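Local coordinates for PlyP35 (Listeria phage P35, PDB 6S3Y), which probably binds the Listeria cell wall through the C-terminal, SH3-like targeting region of a phage endolysin, directing the attached hydrolase to its substrate, at residues Y15-D18 with N24-S27; P20-S25 with F87-K92; G116-Y121 with Y134-K139; G96-N101 with A123-T128. All coordinates share one frame; numbering follows the deposited sequence.

Contact 1 (Y15-D18 with N24-S27); sequences YFQD and NSKS
Gln17 lays its side-chain amide across the backbone of Lys26, gripped at one end by Ser25 and at the other by Ser27. The residues close the loop between two antiparallel strands of the first SH3-like repeat, 6-17 and 27-32. Gln17 and Ser27 form a non-hydrogen-bonded pair, their CA atoms 4.3 Å apart, so the side-chain amide supplies bonds that the backbone of this pair does not. NE2 of Gln17 donates to OG of Ser25 over 2.9 Å, almost straight at 173° and in the amide plane. On the other end, OG of Ser27 donates to OE1 of Gln17 at 2.6 Å, meeting a lone pair of OE1 in the carbonyl plane. The chain bends at chi2 (-60°), which brings the amide back alongside residues 25-27, and the two bonds together fix its flip. Both hydroxyls have further partners, Ser25 giving its proton to the carbonyl of Gln21 and Ser27 meeting NE2 of Gln30.

Asp18 and Lys26 add a second clasp. The amide N of Asp18 reaches O of Lys26 at 2.8 Å, while CA of Gln17 makes a CA-H...O contact with that same oxygen. In return, N of Lys26 donates to OD1 of Asp18 at 2.9 Å, approaching from above the carboxylate plane, 55° out of it.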
loop_
_atom_site.group_PDB
_atom_site.type_symbol
_atom_site.label_atom_id
_atom_site.label_comp_id
_atom_site.label_asym_id
_atom_site.label_seq_id
_atom_site.Cartn_x
_atom_site.Cartn_y
_atom_site.Cartn_z
ATOM N N TYR A 15 -3.881 1.460 0.474
ATOM C CA TYR A 15 -4.178 0.019 0.315
ATOM C C TYR A 15 -4.995 -0.449 1.523
ATOM O O TYR A 15 -4.448 -0.527 2.624
ATOM C CB TYR A 15 -2.860 -0.732 0.097
ATOM C CG TYR A 15 -2.152 -0.230 -1.126
ATOM C CD1 TYR A 15 -2.487 -0.695 -2.386
ATOM C CD2 TYR A 15 -1.219 0.786 -1.021
ATOM C CE1 TYR A 15 -1.875 -0.179 -3.512
ATOM C CE2 TYR A 15 -0.597 1.307 -2.151
ATOM C CZ TYR A 15 -0.931 0.820 -3.398
ATOM O OH TYR A 15 -0.350 1.342 -4.520
ATOM N N PHE A 16 -6.280 -0.699 1.305
ATOM C CA PHE A 16 -7.207 -1.258 2.324
ATOM C C PHE A 16 -7.277 -2.762 2.079
ATOM O O PHE A 16 -8.024 -3.202 1.180
ATOM C CB PHE A 16 -8.547 -0.532 2.233
ATOM C CG PHE A 16 -9.557 -0.806 3.314
ATOM C CD1 PHE A 16 -9.294 -0.486 4.641
ATOM C CD2 PHE A 16 -10.795 -1.325 2.989
ATOM C CE1 PHE A 16 -10.264 -0.671 5.612
ATOM C CE2 PHE A 16 -11.765 -1.520 3.966
ATOM C CZ PHE A 16 -11.489 -1.187 5.267
ATOM N N GLN A 17 -6.430 -3.514 2.776
ATOM C CA GLN A 17 -6.171 -4.954 2.487
ATOM C C GLN A 17 -7.089 -5.827 3.338
ATOM O O GLN A 17 -7.583 -5.338 4.374
ATOM C CB GLN A 17 -4.686 -5.277 2.752
ATOM C CG GLN A 17 -3.692 -4.471 1.918
ATOM C CD GLN A 17 -3.874 -4.670 0.425
ATOM O OE1 GLN A 17 -4.463 -3.828 -0.271
ATOM N NE2 GLN A 17 -3.392 -5.801 -0.069
ATOM N N ASP A 18 -7.294 -7.087 2.945
ATOM C CA ASP A 18 -8.176 -8.023 3.692
ATOM C C ASP A 18 -7.473 -8.501 4.969
ATOM O O ASP A 18 -8.150 -9.135 5.794
ATOM C CB ASP A 18 -8.658 -9.173 2.803
ATOM C CG ASP A 18 -7.572 -10.080 2.251
ATOM O OD1 ASP A 18 -6.386 -9.740 2.353
ATOM O OD2 ASP A 18 -7.933 -11.127 1.695
ATOM N N ASN A 24 0.695 -11.494 0.754
ATOM C CA ASN A 24 -0.362 -12.536 0.762
ATOM C C ASN A 24 -1.684 -11.912 1.224
ATOM O O ASN A 24 -2.400 -12.561 1.999
ATOM C CB ASN A 24 -0.005 -13.752 1.650
ATOM C CG ASN A 24 1.200 -14.506 1.132
ATOM O OD1 ASN A 24 1.375 -14.637 -0.077
ATOM N ND2 ASN A 24 2.044 -14.964 2.040
ATOM N N SER A 25 -1.968 -10.684 0.816
ATOM C CA SER A 25 -3.236 -9.976 1.112
ATOM C C SER A 25 -3.837 -9.468 -0.198
ATOM O O SER A 25 -3.104 -9.217 -1.137
ATOM C CB SER A 25 -3.044 -8.874 2.126
ATOM O OG SER A 25 -2.198 -7.842 1.619
ATOM N N LYS A 26 -5.153 -9.373 -0.237
ATOM C CA LYS A 26 -5.931 -8.830 -1.382
ATOM C C LYS A 26 -6.437 -7.453 -0.985
ATOM O O LYS A 26 -6.719 -7.244 0.195
ATOM C CB LYS A 26 -7.105 -9.753 -1.721
ATOM C CG LYS A 26 -6.692 -11.066 -2.362
ATOM C CD LYS A 26 -7.742 -12.124 -2.308
ATOM C CE LYS A 26 -7.354 -13.308 -3.168
ATOM N NZ LYS A 26 -8.481 -14.261 -3.275
ATOM N N SER A 27 -6.573 -6.557 -1.951
ATOM C CA SER A 27 -7.131 -5.206 -1.729
ATOM C C SER A 27 -8.654 -5.318 -1.609
ATOM O O SER A 27 -9.297 -5.785 -2.539
ATOM C CB SER A 27 -6.712 -4.261 -2.816
ATOM O OG SER A 27 -5.308 -4.034 -2.743
#

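Contact 2 (P20-S25 with F87-K92); sequences PQFLNS and FCWDNK
Phe22 packs against Phe87 and Trp89 in an aromatic cluster that joins the two SH3-like repeats: Phe22 belongs to the loop between strands 6-17 and 27-32, the other two to the end of strand 78-89.

The ring contacts come first. Phe87 turns its CD2-CE2 edge toward the face of Phe22 in an offset edge-to-face pair, planes at 79° and centroids 5.7 Å apart. Its CD2 lies 3.9 Å from CZ of Phe22, so the far end of the Phe22 ring takes this contact. Trp89 meets the near end instead. The outer rim of its six-membered ring, CZ2 and CH2, lies against CB, CG and CD2 of Phe22, with CZ2 3.5 Å from CD2. The planes are inclined at 49°, an oblique meeting. All three side chains carry CG anti to the carbonyl carbon, which in Phe22 (chi1 -71°) sends the ring across to the strand. Trp46 also meets the Phe22 ring, and selenomethionine Met135 touches it too.

A slighter van der Waals touch lies further along: CD1 of Leu23 is 3.8 Å from the carbonyl O of Lys92, beyond the end of the strand.

A polar bond lies within the loop. In the conformer described, NE2 of Gln21 donates to O of Leu23 at 2.9 Å, the nitrogen standing nearly in line with the Leu23 C=O and the oxygen close to the plane of the Gln21 carboxamide.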
loop_
_atom_site.group_PDB
_atom_site.type_symbol
_atom_site.label_atom_id
_atom_site.label_comp_id
_atom_site.label_asym_id
_atom_site.label_seq_id
_atom_site.Cartn_x
_atom_site.Cartn_y
_atom_site.Cartn_z
ATOM N N PRO A 20 -4.011 -7.241 7.904
ATOM C CA PRO A 20 -3.057 -6.186 8.252
ATOM C C PRO A 20 -1.608 -6.570 7.890
ATOM O O PRO A 20 -0.765 -6.568 8.754
ATOM C CB PRO A 20 -3.248 -6.036 9.758
ATOM C CG PRO A 20 -3.594 -7.442 10.207
ATOM C CD PRO A 20 -4.413 -8.029 9.082
ATOM N N GLN A 21 -1.368 -6.855 6.612
ATOM C CA GLN A 21 -0.042 -7.258 6.086
ATOM C C GLN A 21 -0.032 -6.903 4.595
ATOM O O GLN A 21 -1.109 -6.902 3.975
ATOM C CB GLN A 21 0.221 -8.760 6.350
ATOM C CG GLN A 21 -0.909 -9.682 5.883
ATOM C CD GLN A 21 -0.920 -11.142 6.313
ATOM O OE1 GLN A 21 -1.238 -11.480 7.449
ATOM N NE2 GLN A 21 -0.676 -12.035 5.356
ATOM N N PHE A 22 1.147 -6.610 4.042
ATOM C CA PHE A 22 1.323 -6.293 2.613
ATOM C C PHE A 22 1.538 -7.552 1.783
ATOM O O PHE A 22 1.196 -7.522 0.592
ATOM C CB PHE A 22 2.446 -5.281 2.495
ATOM C CG PHE A 22 2.070 -3.920 3.007
ATOM C CD1 PHE A 22 1.124 -3.146 2.342
ATOM C CD2 PHE A 22 2.643 -3.427 4.153
ATOM C CE1 PHE A 22 0.805 -1.890 2.807
ATOM C CE2 PHE A 22 2.322 -2.171 4.618
ATOM C CZ PHE A 22 1.414 -1.401 3.932
ATOM N N LEU A 23 2.078 -8.613 2.367
ATOM C CA LEU A 23 2.339 -9.908 1.668
ATOM C C LEU A 23 1.110 -10.811 1.831
ATOM O O LEU A 23 0.585 -10.887 2.968
ATOM C CB LEU A 23 3.584 -10.557 2.291
ATOM C CG LEU A 23 3.955 -11.956 1.782
ATOM C CD1 LEU A 23 4.466 -11.922 0.382
ATOM C CD2 LEU A 23 4.977 -12.654 2.681
ATOM N N ASN A 24 0.695 -11.494 0.754
ATOM C CA ASN A 24 -0.362 -12.536 0.762
ATOM C C ASN A 24 -1.684 -11.912 1.224
ATOM O O ASN A 24 -2.400 -12.561 1.999
ATOM C CB ASN A 24 -0.005 -13.752 1.650
ATOM C CG ASN A 24 1.200 -14.506 1.132
ATOM O OD1 ASN A 24 1.375 -14.637 -0.077
ATOM N ND2 ASN A 24 2.044 -14.964 2.040
ATOM N N SER A 25 -1.968 -10.684 0.816
ATOM C CA SER A 25 -3.236 -9.976 1.112
ATOM C C SER A 25 -3.837 -9.468 -0.198
ATOM O O SER A 25 -3.104 -9.217 -1.137
ATOM C CB SER A 25 -3.044 -8.874 2.126
ATOM O OG SER A 25 -2.198 -7.842 1.619
ATOM N N PHE A 87 5.303 1.293 -0.829
ATOM C CA PHE A 87 6.539 0.899 -0.132
ATOM C C PHE A 87 7.345 0.015 -1.073
ATOM O O PHE A 87 6.725 -0.668 -1.925
ATOM C CB PHE A 87 6.245 0.104 1.131
ATOM C CG PHE A 87 5.830 0.897 2.343
ATOM C CD1 PHE A 87 6.623 1.915 2.833
ATOM C CD2 PHE A 87 4.668 0.570 3.028
ATOM C CE1 PHE A 87 6.265 2.601 3.977
ATOM C CE2 PHE A 87 4.316 1.258 4.181
ATOM C CZ PHE A 87 5.104 2.281 4.653
ATOM N N CYS A 88 8.671 -0.021 -0.885
ATOM C CA CYS A 88 9.493 -1.184 -1.310
ATOM C C CYS A 88 10.320 -1.644 -0.115
ATOM O O CYS A 88 10.611 -0.818 0.816
ATOM C CB CYS A 88 10.347 -0.870 -2.529
ATOM S SG CYS A 88 11.419 0.568 -2.298
ATOM N N TRP A 89 10.668 -2.930 -0.106
ATOM C CA TRP A 89 11.322 -3.571 1.056
ATOM C C TRP A 89 12.624 -4.243 0.615
ATOM O O TRP A 89 12.666 -4.772 -0.507
ATOM C CB TRP A 89 10.374 -4.612 1.652
ATOM C CG TRP A 89 9.157 -4.064 2.351
ATOM C CD1 TRP A 89 9.003 -3.850 3.680
ATOM C CD2 TRP A 89 7.877 -3.783 1.747
ATOM N NE1 TRP A 89 7.731 -3.442 3.950
ATOM C CE2 TRP A 89 7.016 -3.391 2.787
ATOM C CE3 TRP A 89 7.374 -3.828 0.437
ATOM C CZ2 TRP A 89 5.685 -3.034 2.568
ATOM C CZ3 TRP A 89 6.057 -3.483 0.219
ATOM C CH2 TRP A 89 5.226 -3.097 1.265
ATOM N N ASP A 90 13.592 -4.327 1.521
ATOM C CA ASP A 90 14.890 -4.969 1.180
ATOM C C ASP A 90 14.768 -6.477 1.309
ATOM O O ASP A 90 15.754 -7.141 1.082
ATOM C CB ASP A 90 16.025 -4.415 2.006
ATOM C CG ASP A 90 16.079 -4.842 3.447
ATOM O OD1 ASP A 90 15.053 -5.302 3.986
ATOM O OD2 ASP A 90 17.152 -4.645 4.018
ATOM N N ASN A 91 13.583 -7.010 1.593
ATOM C CA ASN A 91 13.376 -8.480 1.479
ATOM C C ASN A 91 11.915 -8.800 1.173
ATOM O O ASN A 91 11.059 -7.924 1.338
ATOM C CB ASN A 91 13.929 -9.187 2.718
ATOM C CG ASN A 91 12.993 -9.123 3.890
ATOM O OD1 ASN A 91 11.900 -9.657 3.827
ATOM N ND2 ASN A 91 13.424 -8.483 4.950
ATOM N N LYS A 92 11.634 -10.037 0.773
ATOM C CA LYS A 92 10.351 -10.435 0.149
ATOM C C LYS A 92 9.282 -10.772 1.206
ATOM O O LYS A 92 8.219 -11.232 0.801
ATOM C CB LYS A 92 10.646 -11.568 -0.823
ATOM C CG LYS A 92 11.637 -11.196 -1.901
ATOM C CD LYS A 92 11.824 -12.246 -2.943
ATOM C CE LYS A 92 12.861 -11.862 -3.974
ATOM N NZ LYS A 92 12.962 -12.903 -5.018
#

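Contact 3 (G116-Y121 with Y134-K139); sequences GFYPLY and YMFDIK
A T-shaped aromatic pair joins the two-stranded sheet of the second SH3-like repeat to the chain's last strand, with Tyr118 from strand 117-121 and Phe136 from strand 136-137. The ring of Phe136 points its outer end at one face of Tyr118, the planes at 82° and the centroids 5.2 Å apart. CZ leads, 3.7 Å from CG of Tyr118, and CE2 follows beside it, 3.9 Å from CD1. The touch is therefore made over the half of the tyrosine ring next to its CB, well away from the hydroxyl. Edge hydrogens of a phenyl ring carry a slight positive charge, which suits them to the pi cloud they face here.

The backbones stay far apart, with the CA atoms of Tyr118 and Phe136 10.1 Å from each other, and the rings bridge the gap. Phe136 places CG between its own backbone N and carbonyl carbon (chi1 63°), and the ring reaches from there toward the tyrosine. Its edge is also met by CG1 of Ile138, two residues on.

Tyr118 rests on Ile131 of strand 128-132, with which it also shares backbone hydrogen bonding. Phe136 packs on Ile8 of strand 6-17, and the backbone pairing of strand 136-137 with that strand carries the end of the chain onto the four-stranded sheet that also holds strands 27-32 and 107-110.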
loop_
_atom_site.group_PDB
_atom_site.type_symbol
_atom_site.label_atom_id
_atom_site.label_comp_id
_atom_site.label_asym_id
_atom_site.label_seq_id
_atom_site.Cartn_x
_atom_site.Cartn_y
_atom_site.Cartn_z
ATOM N N GLY A 116 6.698 -12.311 -8.630
ATOM C CA GLY A 116 5.878 -11.127 -8.299
ATOM C C GLY A 116 6.559 -10.163 -7.347
ATOM O O GLY A 116 5.886 -9.191 -6.896
ATOM N N PHE A 117 7.845 -10.364 -7.021
ATOM C CA PHE A 117 8.625 -9.376 -6.229
ATOM C C PHE A 117 9.483 -8.581 -7.202
ATOM O O PHE A 117 10.579 -9.053 -7.578
ATOM C CB PHE A 117 9.402 -10.079 -5.125
ATOM C CG PHE A 117 8.508 -10.752 -4.120
ATOM C CD1 PHE A 117 7.933 -10.033 -3.088
ATOM C CD2 PHE A 117 8.220 -12.103 -4.235
ATOM C CE1 PHE A 117 7.110 -10.655 -2.174
ATOM C CE2 PHE A 117 7.386 -12.733 -3.319
ATOM C CZ PHE A 117 6.835 -12.007 -2.296
ATOM N N TYR A 118 8.996 -7.408 -7.597
ATOM C CA TYR A 118 9.601 -6.594 -8.672
ATOM C C TYR A 118 10.812 -5.873 -8.096
ATOM O O TYR A 118 10.705 -5.164 -7.090
ATOM C CB TYR A 118 8.535 -5.699 -9.308
ATOM C CG TYR A 118 7.574 -6.475 -10.161
ATOM C CD1 TYR A 118 6.477 -7.104 -9.593
ATOM C CD2 TYR A 118 7.780 -6.629 -11.518
ATOM C CE1 TYR A 118 5.604 -7.858 -10.361
ATOM C CE2 TYR A 118 6.902 -7.371 -12.300
ATOM C CZ TYR A 118 5.823 -7.992 -11.719
ATOM O OH TYR A 118 4.961 -8.695 -12.497
ATOM N N PRO A 119 12.016 -6.087 -8.691
ATOM C CA PRO A 119 13.237 -5.510 -8.146
ATOM C C PRO A 119 13.412 -4.043 -8.531
ATOM O O PRO A 119 13.182 -3.672 -9.679
ATOM C CB PRO A 119 14.334 -6.382 -8.772
ATOM C CG PRO A 119 13.724 -6.782 -10.126
ATOM C CD PRO A 119 12.262 -6.986 -9.829
ATOM N N LEU A 120 13.816 -3.246 -7.552
ATOM C CA LEU A 120 14.150 -1.812 -7.728
ATOM C C LEU A 120 15.609 -1.658 -7.279
ATOM O O LEU A 120 15.885 -1.846 -6.051
ATOM C CB LEU A 120 13.239 -0.925 -6.884
ATOM C CG LEU A 120 11.757 -0.989 -7.242
ATOM C CD1 LEU A 120 10.905 -0.168 -6.266
ATOM C CD2 LEU A 120 11.535 -0.504 -8.651
ATOM N N TYR A 121 16.482 -1.320 -8.231
ATOM C CA TYR A 121 17.888 -0.996 -7.946
ATOM C C TYR A 121 17.996 0.523 -7.761
ATOM O O TYR A 121 17.812 1.271 -8.747
ATOM C CB TYR A 121 18.823 -1.471 -9.061
ATOM C CG TYR A 121 20.264 -1.158 -8.699
ATOM C CD1 TYR A 121 20.962 -1.984 -7.820
ATOM C CD2 TYR A 121 20.924 -0.023 -9.163
ATOM C CE1 TYR A 121 22.296 -1.749 -7.502
ATOM C CE2 TYR A 121 22.229 0.267 -8.802
ATOM C CZ TYR A 121 22.935 -0.612 -7.990
ATOM O OH TYR A 121 24.247 -0.354 -7.667
ATOM N N TYR A 134 0.749 -5.060 -7.082
ATOM C CA TYR A 134 -0.509 -4.312 -6.805
ATOM C C TYR A 134 -0.226 -2.859 -6.440
ATOM O O TYR A 134 -1.165 -2.085 -6.351
ATOM C CB TYR A 134 -1.384 -5.031 -5.752
ATOM C CG TYR A 134 -0.866 -5.043 -4.341
ATOM C CD1 TYR A 134 -1.098 -3.984 -3.485
ATOM C CD2 TYR A 134 -0.226 -6.159 -3.813
ATOM C CE1 TYR A 134 -0.652 -3.995 -2.172
ATOM C CE2 TYR A 134 0.210 -6.186 -2.498
ATOM C CZ TYR A 134 0.021 -5.097 -1.683
ATOM O OH TYR A 134 0.434 -5.134 -0.379
HETATM N N MSE A 135 1.039 -2.466 -6.264
HETATM C CA MSE A 135 1.320 -1.098 -5.833
HETATM C C MSE A 135 1.686 -0.172 -6.998
HETATM O O MSE A 135 1.942 1.015 -6.756
HETATM C CB MSE A 135 2.422 -1.065 -4.776
HETATM C CG MSE A 135 1.992 -1.694 -3.474
HETATM SE SE MSE A 135 3.312 -1.498 -2.072
HETATM C CE MSE A 135 2.194 -1.433 -0.536
ATOM N N PHE A 136 1.681 -0.676 -8.231
ATOM C CA PHE A 136 2.073 0.175 -9.349
ATOM C C PHE A 136 1.272 -0.167 -10.621
ATOM O O PHE A 136 0.678 -1.262 -10.739
ATOM C CB PHE A 136 3.582 0.057 -9.628
ATOM C CG PHE A 136 4.074 -1.302 -10.063
ATOM C CD1 PHE A 136 3.995 -1.701 -11.387
ATOM C CD2 PHE A 136 4.661 -2.171 -9.152
ATOM C CE1 PHE A 136 4.480 -2.947 -11.782
ATOM C CE2 PHE A 136 5.142 -3.412 -9.554
ATOM C CZ PHE A 136 5.051 -3.816 -10.860
ATOM N N ASP A 137 1.307 0.767 -11.572
ATOM C CA ASP A 137 0.788 0.577 -12.952
ATOM C C ASP A 137 1.959 0.552 -13.949
ATOM O O ASP A 137 3.008 1.148 -13.680
ATOM C CB ASP A 137 -0.226 1.664 -13.291
ATOM C CG ASP A 137 -1.560 1.510 -12.569
ATOM O OD1 ASP A 137 -2.031 0.335 -12.395
ATOM O OD2 ASP A 137 -2.108 2.549 -12.184
ATOM N N ILE A 138 1.744 -0.109 -15.066
ATOM C CA ILE A 138 2.616 -0.139 -16.254
ATOM C C ILE A 138 1.890 0.649 -17.352
ATOM O O ILE A 138 0.805 0.173 -17.807
ATOM C CB ILE A 138 2.895 -1.592 -16.674
ATOM C CG1 ILE A 138 3.517 -2.428 -15.535
ATOM C CG2 ILE A 138 3.717 -1.603 -17.965
ATOM C CD1 ILE A 138 3.518 -3.889 -15.825
ATOM N N LYS A 139 2.439 1.798 -17.749
ATOM C CA LYS A 139 1.834 2.712 -18.760
ATOM C C LYS A 139 1.702 2.026 -20.134
ATOM O O LYS A 139 2.723 1.495 -20.581
ATOM C CB LYS A 139 2.698 3.966 -18.883
ATOM C CG LYS A 139 2.219 4.962 -19.930
ATOM C CD LYS A 139 2.891 6.310 -19.827
ATOM C CE LYS A 139 3.263 6.896 -21.171
ATOM N NZ LYS A 139 3.293 8.383 -21.128
#

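Contact 4 (G96-N101 with A123-T128); sequences GGDFIN and ASRKKT
One carboxylate oxygen serves two cations here: OD2 of Asp98 accepts from both Arg125 and Lys127, forming a small salt-bridge network on the protein surface. NH2 of Arg125 comes in at 2.6 Å on the syn side of OD2, 17° out of the carboxylate plane, and the bond is well bent, with an N-H...O angle of 135°. NZ of Lys127 takes the anti lone pair of the same OD2 at 2.9 Å, so the two donors use different sides of the oxygen. The carboxylate and guanidinium planes are turned 42° from each other, and the pair is held through a single oxygen, OD1 standing 3.9 Å from NH2. Two positive partners would probably favour the ionised form of Asp98.

The network lies in the second SH3-like repeat, linking the residue just before strand 99-103 to the loop that leads from strand 117-121 into strand 128-132. The ammonium of Lys127 also forms a salt bridge with OD2 of Asp90, whose backbone is hydrogen-bonded to that of Asp98.

Arg125 reaches Asp98 on a chain folded at both chi2 and chi3, which swings the guanidinium back toward strand 99-103. There it meets an apolar neighbour as well. Ile100 extends its CG1 branch toward the arginine and sets CD1 3.8 Å from NH1, an oblique approach to the guanidinium.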
loop_
_atom_site.group_PDB
_atom_site.type_symbol
_atom_site.label_atom_id
_atom_site.label_comp_id
_atom_site.label_asym_id
_atom_site.label_seq_id
_atom_site.Cartn_x
_atom_site.Cartn_y
_atom_site.Cartn_z
ATOM N N GLY A 96 8.692 -4.714 7.792
ATOM C CA GLY A 96 9.837 -4.153 8.534
ATOM C C GLY A 96 11.145 -4.318 7.759
ATOM O O GLY A 96 11.123 -4.264 6.489
ATOM N N GLY A 97 12.247 -4.508 8.476
ATOM C CA GLY A 97 13.593 -4.456 7.881
ATOM C C GLY A 97 13.840 -3.065 7.330
ATOM O O GLY A 97 13.368 -2.077 7.933
ATOM N N ASP A 98 14.533 -2.963 6.209
ATOM C CA ASP A 98 14.789 -1.673 5.536
ATOM C C ASP A 98 13.686 -1.514 4.472
ATOM O O ASP A 98 13.567 -2.367 3.572
ATOM C CB ASP A 98 16.220 -1.669 5.009
ATOM C CG ASP A 98 16.774 -0.294 4.688
ATOM O OD1 ASP A 98 16.082 0.693 4.952
ATOM O OD2 ASP A 98 17.879 -0.235 4.140
ATOM N N PHE A 99 12.846 -0.487 4.624
ATOM C CA PHE A 99 11.770 -0.207 3.653
ATOM C C PHE A 99 11.789 1.287 3.352
ATOM O O PHE A 99 12.205 2.070 4.214
ATOM C CB PHE A 99 10.431 -0.736 4.171
ATOM C CG PHE A 99 9.925 -0.090 5.436
ATOM C CD1 PHE A 99 9.212 1.106 5.388
ATOM C CD2 PHE A 99 10.165 -0.649 6.678
ATOM C CE1 PHE A 99 8.706 1.671 6.555
ATOM C CE2 PHE A 99 9.703 -0.057 7.844
ATOM C CZ PHE A 99 8.946 1.089 7.779
ATOM N N ILE A 100 11.343 1.630 2.151
ATOM C CA ILE A 100 11.303 3.032 1.639
ATOM C C ILE A 100 9.847 3.366 1.303
ATOM O O ILE A 100 9.209 2.584 0.588
ATOM C CB ILE A 100 12.233 3.180 0.425
ATOM C CG1 ILE A 100 13.685 2.781 0.775
ATOM C CG2 ILE A 100 12.141 4.581 -0.140
ATOM C CD1 ILE A 100 14.593 2.652 -0.446
ATOM N N ASN A 101 9.381 4.503 1.812
ATOM C CA ASN A 101 8.090 5.135 1.456
ATOM C C ASN A 101 8.234 5.680 0.029
ATOM O O ASN A 101 9.058 6.588 -0.157
ATOM C CB ASN A 101 7.716 6.210 2.482
ATOM C CG ASN A 101 6.378 6.859 2.181
ATOM O OD1 ASN A 101 6.124 7.212 1.036
ATOM N ND2 ASN A 101 5.516 7.028 3.183
ATOM N N ALA A 123 20.506 3.533 -7.249
ATOM C CA ALA A 123 21.902 4.004 -7.429
ATOM C C ALA A 123 22.548 4.366 -6.072
ATOM O O ALA A 123 23.584 3.750 -5.736
ATOM C CB ALA A 123 21.927 5.180 -8.376
ATOM N N SER A 124 21.935 5.266 -5.302
ATOM C CA SER A 124 22.497 5.774 -4.011
ATOM C C SER A 124 22.668 4.637 -2.989
ATOM O O SER A 124 23.493 4.756 -2.103
ATOM C CB SER A 124 21.638 6.865 -3.447
ATOM O OG SER A 124 20.369 6.334 -3.101
ATOM N N ARG A 125 21.902 3.569 -3.112
ATOM C CA ARG A 125 21.943 2.383 -2.202
ATOM C C ARG A 125 22.758 1.310 -2.939
ATOM O O ARG A 125 22.967 1.472 -4.162
ATOM C CB ARG A 125 20.523 1.875 -1.914
ATOM C CG ARG A 125 19.524 2.970 -1.614
ATOM C CD ARG A 125 19.802 3.588 -0.280
ATOM N NE ARG A 125 19.847 2.584 0.755
ATOM C CZ ARG A 125 18.884 2.356 1.657
ATOM N NH1 ARG A 125 17.725 3.029 1.629
ATOM N NH2 ARG A 125 19.104 1.425 2.579
ATOM N N LYS A 126 23.282 0.309 -2.266
ATOM C CA LYS A 126 23.989 -0.797 -2.970
ATOM C C LYS A 126 23.159 -2.065 -2.758
ATOM O O LYS A 126 23.713 -3.158 -2.519
ATOM C CB LYS A 126 25.433 -0.889 -2.481
ATOM C CG LYS A 126 25.568 -0.960 -0.972
ATOM C CD LYS A 126 26.991 -0.796 -0.479
ATOM C CE LYS A 126 27.033 -0.400 0.982
ATOM N NZ LYS A 126 28.389 -0.569 1.543
ATOM N N LYS A 127 21.853 -1.934 -2.879
ATOM C CA LYS A 127 20.914 -3.016 -2.531
ATOM C C LYS A 127 19.679 -3.008 -3.405
ATOM O O LYS A 127 19.275 -1.903 -3.775
ATOM C CB LYS A 127 20.349 -2.668 -1.175
ATOM C CG LYS A 127 20.547 -3.769 -0.179
ATOM C CD LYS A 127 19.954 -3.674 1.185
ATOM C CE LYS A 127 19.620 -2.355 1.844
ATOM N NZ LYS A 127 19.166 -2.718 3.207
ATOM N N THR A 128 19.104 -4.185 -3.585
ATOM C CA THR A 128 17.833 -4.393 -4.302
ATOM C C THR A 128 16.691 -4.200 -3.295
ATOM O O THR A 128 16.767 -4.809 -2.202
ATOM C CB THR A 128 17.777 -5.792 -4.924
ATOM O OG1 THR A 128 18.975 -5.961 -5.676
ATOM C CG2 THR A 128 16.560 -5.958 -5.809
#

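Overall arrangement
Contacts 1 and 2 overlap in the loop after strand 6-17, sharing Asn24 and Ser25, their centres 11 Å apart. Contact 2 then crosses to strand 78-89 in the second SH3-like repeat. Contacts 3 and 4 lie wholly in that repeat, and their segments alternate along the chain. Strands 78-89 and 99-103 are sheet neighbours and tie contact 2 to contact 4, while strand 136-137 brings contact 3 onto the sheet of contact 1. Tyr134 OH, probably hydrogen-bonded to Phe22 O, connects contacts 2 and 3. Contacts 1 and 4 are the extremes, with centres about 23 Å apart. Since strands of both repeats share one sheet, the two probably act as a single all-beta unit.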